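Local coordinates for Cj0977 (PDB 3BNV), which is of unknown molecular function but adopts a hot-dog fold and acts as a sigma28-regulated, nonflagellar virulence protein of Campylobacter jejuni, at residues A72-V77 with G137-V142. Numbering follows the deposited sequence.
Sequences AAANYV and GTIQVV
Ile-139 reaches from the sheet to the central helix with a single methyl, CD1, which rests on the backbone of Ala-74 and Asn-75. CD1 lies 3.7 Å from Ala-74 O and 3.9 Å from Asn-75 N, so it covers the peptide link between the two residues, while Ala-74 CB stands beside it, 4.2 Å from CD1. The contact is small and made by van der Waals packing alone, burying 94 Å² in all. The long branch of isoleucine suits the place because it bridges about half of the separation between strand and helix; the CA atoms of Asn-75 and Ile-139 are 7.3 Å apart. CG1 lies anti to the carbonyl carbon (chi1 -67°) and the chain then runs on extended (chi2 -174°), which carries CD1 straight out to the helix. Alanine, in turn, keeps the helix surface low enough for that methyl to come down onto the main chain. Two residues earlier on the same face of the strand, Gly-137 puts no side chain between strand and helix.

Ile-139 is held in place by backbone pairing with Val-123, and its side chain also packs on Ile-89 of the neighbouring strand 87-96. Asn-75 touches Ile-89 too, and its OD1 makes a weak hydrogen bond to Gln-79 one turn on; Phe-66 of the second subunit packs against Asn-75. Further round the helix, Ala-73 and Val-77 meet Leu-108 of strand 105-112. Helix 67-82 thus lies against a curved antiparallel sheet, the "sausage" in the "bun" of the hot-dog fold.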
ATOM      1  N   ALA A  72       0.723   3.004  -1.230  1.00 32.74           N
ATOM      2  CA  ALA A  72       0.672   2.812  -2.657  1.00 32.48           C
ATOM      3  C   ALA A  72       1.310   3.980  -3.379  1.00 32.76           C
ATOM      4  O   ALA A  72       2.109   3.777  -4.280  1.00 33.35           O
ATOM      5  CB  ALA A  72      -0.745   2.619  -3.118  1.00 33.03           C
ATOM      6  N   ALA A  73       0.966   5.203  -3.004  1.00 32.76           N
ATOM      7  CA  ALA A  73       1.519   6.347  -3.693  1.00 32.68           C
ATOM      8  C   ALA A  73       3.055   6.349  -3.528  1.00 32.98           C
ATOM      9  O   ALA A  73       3.795   6.551  -4.489  1.00 33.02           O
ATOM     10  CB  ALA A  73       0.895   7.607  -3.172  1.00 31.94           C
ATOM     11  N   ALA A  74       3.528   6.086  -2.313  1.00 32.81           N
ATOM     12  CA  ALA A  74       4.962   6.059  -2.069  1.00 32.69           C
ATOM     13  C   ALA A  74       5.654   4.966  -2.899  1.00 32.43           C
ATOM     14  O   ALA A  74       6.755   5.150  -3.436  1.00 32.17           O
ATOM     15  CB  ALA A  74       5.219   5.858  -0.615  1.00 32.49           C
ATOM     16  N   ASN A  75       4.993   3.832  -2.992  1.00 32.26           N
ATOM     17  CA  ASN A  75       5.469   2.713  -3.757  1.00 32.25           C
ATOM     18  C   ASN A  75       5.618   3.121  -5.235  1.00 32.27           C
ATOM     19  O   ASN A  75       6.619   2.829  -5.907  1.00 32.62           O
ATOM     20  CB  ASN A  75       4.482   1.571  -3.538  1.00 32.08           C
ATOM     21  CG  ASN A  75       4.877   0.287  -4.220  1.00 33.17           C
ATOM     22  OD1 ASN A  75       5.795   0.240  -5.057  1.00 34.29           O
ATOM     23  ND2 ASN A  75       4.154  -0.771  -3.895  1.00 31.27           N
ATOM     24  N   TYR A  76       4.639   3.841  -5.738  1.00 32.18           N
ATOM     25  CA  TYR A  76       4.672   4.269  -7.128  1.00 32.00           C
ATOM     26  C   TYR A  76       5.792   5.294  -7.379  1.00 31.86           C
ATOM     27  O   TYR A  76       6.643   5.090  -8.237  1.00 32.33           O
ATOM     28  CB  TYR A  76       3.279   4.745  -7.517  1.00 31.75           C
ATOM     29  CG  TYR A  76       3.046   5.137  -8.946  1.00 31.39           C
ATOM     30  CD1 TYR A  76       2.206   6.183  -9.247  1.00 31.68           C
ATOM     31  CD2 TYR A  76       3.614   4.451  -9.985  1.00 32.19           C
ATOM     32  CE1 TYR A  76       1.954   6.550 -10.554  1.00 32.51           C
ATOM     33  CE2 TYR A  76       3.374   4.824 -11.310  1.00 31.65           C
ATOM     34  CZ  TYR A  76       2.546   5.872 -11.584  1.00 31.29           C
ATOM     35  OH  TYR A  76       2.287   6.256 -12.882  1.00 30.84           O
ATOM     36  N   VAL A  77       5.825   6.378  -6.626  1.00 31.71           N
ATOM     37  CA  VAL A  77       6.860   7.387  -6.845  1.00 31.64           C
ATOM     38  C   VAL A  77       8.297   6.855  -6.560  1.00 31.94           C
ATOM     39  O   VAL A  77       9.256   7.267  -7.204  1.00 32.06           O
ATOM     40  CB  VAL A  77       6.568   8.713  -6.112  1.00 30.82           C
ATOM     41  CG1 VAL A  77       6.932   8.627  -4.656  1.00 31.70           C
ATOM     42  CG2 VAL A  77       7.344   9.807  -6.715  1.00 30.78           C
ATOM     43  N   GLY A 137       9.432   7.411   4.459  1.00 33.07           N
ATOM     44  CA  GLY A 137       9.754   6.012   4.280  1.00 33.20           C
ATOM     45  C   GLY A 137      10.930   5.686   3.380  1.00 33.15           C
ATOM     46  O   GLY A 137      11.325   6.478   2.523  1.00 33.13           O
ATOM     47  N   THR A 138      11.490   4.504   3.587  1.00 33.05           N
ATOM     48  CA  THR A 138      12.517   3.992   2.704  1.00 33.20           C
ATOM     49  C   THR A 138      11.987   2.775   1.981  1.00 33.25           C
ATOM     50  O   THR A 138      11.483   1.836   2.611  1.00 33.42           O
ATOM     51  CB  THR A 138      13.748   3.525   3.463  1.00 32.97           C
ATOM     52  OG1 THR A 138      14.309   4.608   4.215  1.00 33.26           O
ATOM     53  CG2 THR A 138      14.765   3.060   2.471  1.00 33.86           C
ATOM     54  N   ILE A 139      12.148   2.758   0.667  1.00 33.13           N
ATOM     55  CA  ILE A 139      11.657   1.642  -0.126  1.00 33.06           C
ATOM     56  C   ILE A 139      12.767   1.033  -0.968  1.00 32.98           C
ATOM     57  O   ILE A 139      13.509   1.738  -1.634  1.00 33.18           O
ATOM     58  CB  ILE A 139      10.505   2.111  -1.006  1.00 32.80           C
ATOM     59  CG1 ILE A 139       9.319   2.478  -0.113  1.00 33.30           C
ATOM     60  CG2 ILE A 139      10.113   1.051  -1.968  1.00 32.41           C
ATOM     61  CD1 ILE A 139       8.099   2.822  -0.888  1.00 34.44           C
ATOM     62  N   GLN A 140      12.887  -0.280  -0.934  1.00 32.95           N
ATOM     63  CA  GLN A 140      13.947  -0.945  -1.663  1.00 33.31           C
ATOM     64  C   GLN A 140      13.420  -1.460  -2.997  1.00 32.92           C
ATOM     65  O   GLN A 140      12.554  -2.304  -3.031  1.00 33.01           O
ATOM     66  CB  GLN A 140      14.518  -2.080  -0.817  1.00 33.23           C
ATOM     67  CG  GLN A 140      15.301  -1.643   0.421  1.00 34.11           C
ATOM     68  CD  GLN A 140      15.925  -2.843   1.150  1.00 36.00           C
ATOM     69  OE1 GLN A 140      15.233  -3.834   1.443  1.00 38.89           O
ATOM     70  NE2 GLN A 140      17.242  -2.768   1.431  1.00 37.75           N
ATOM     71  N   VAL A 141      13.950  -0.915  -4.091  1.00 33.02           N
ATOM     72  CA  VAL A 141      13.552  -1.281  -5.445  1.00 32.77           C
ATOM     73  C   VAL A 141      14.632  -2.148  -6.082  1.00 32.73           C
ATOM     74  O   VAL A 141      15.787  -1.844  -5.980  1.00 32.99           O
ATOM     75  CB  VAL A 141      13.397  -0.046  -6.355  1.00 33.07           C
ATOM     76  CG1 VAL A 141      12.843  -0.463  -7.709  1.00 32.66           C
ATOM     77  CG2 VAL A 141      12.514   1.044  -5.716  1.00 31.78           C
ATOM     78  N   VAL A 142      14.250  -3.236  -6.735  1.00 32.72           N
ATOM     79  CA  VAL A 142      15.200  -4.043  -7.488  1.00 32.41           C
ATOM     80  C   VAL A 142      14.728  -4.145  -8.930  1.00 32.54           C
ATOM     81  O   VAL A 142      13.514  -4.237  -9.190  1.00 32.34           O
ATOM     82  CB  VAL A 142      15.335  -5.480  -6.936  1.00 32.28           C
ATOM     83  CG1 VAL A 142      16.137  -6.296  -7.878  1.00 30.60           C
ATOM     84  CG2 VAL A 142      15.998  -5.487  -5.561  1.00 32.25           C
TER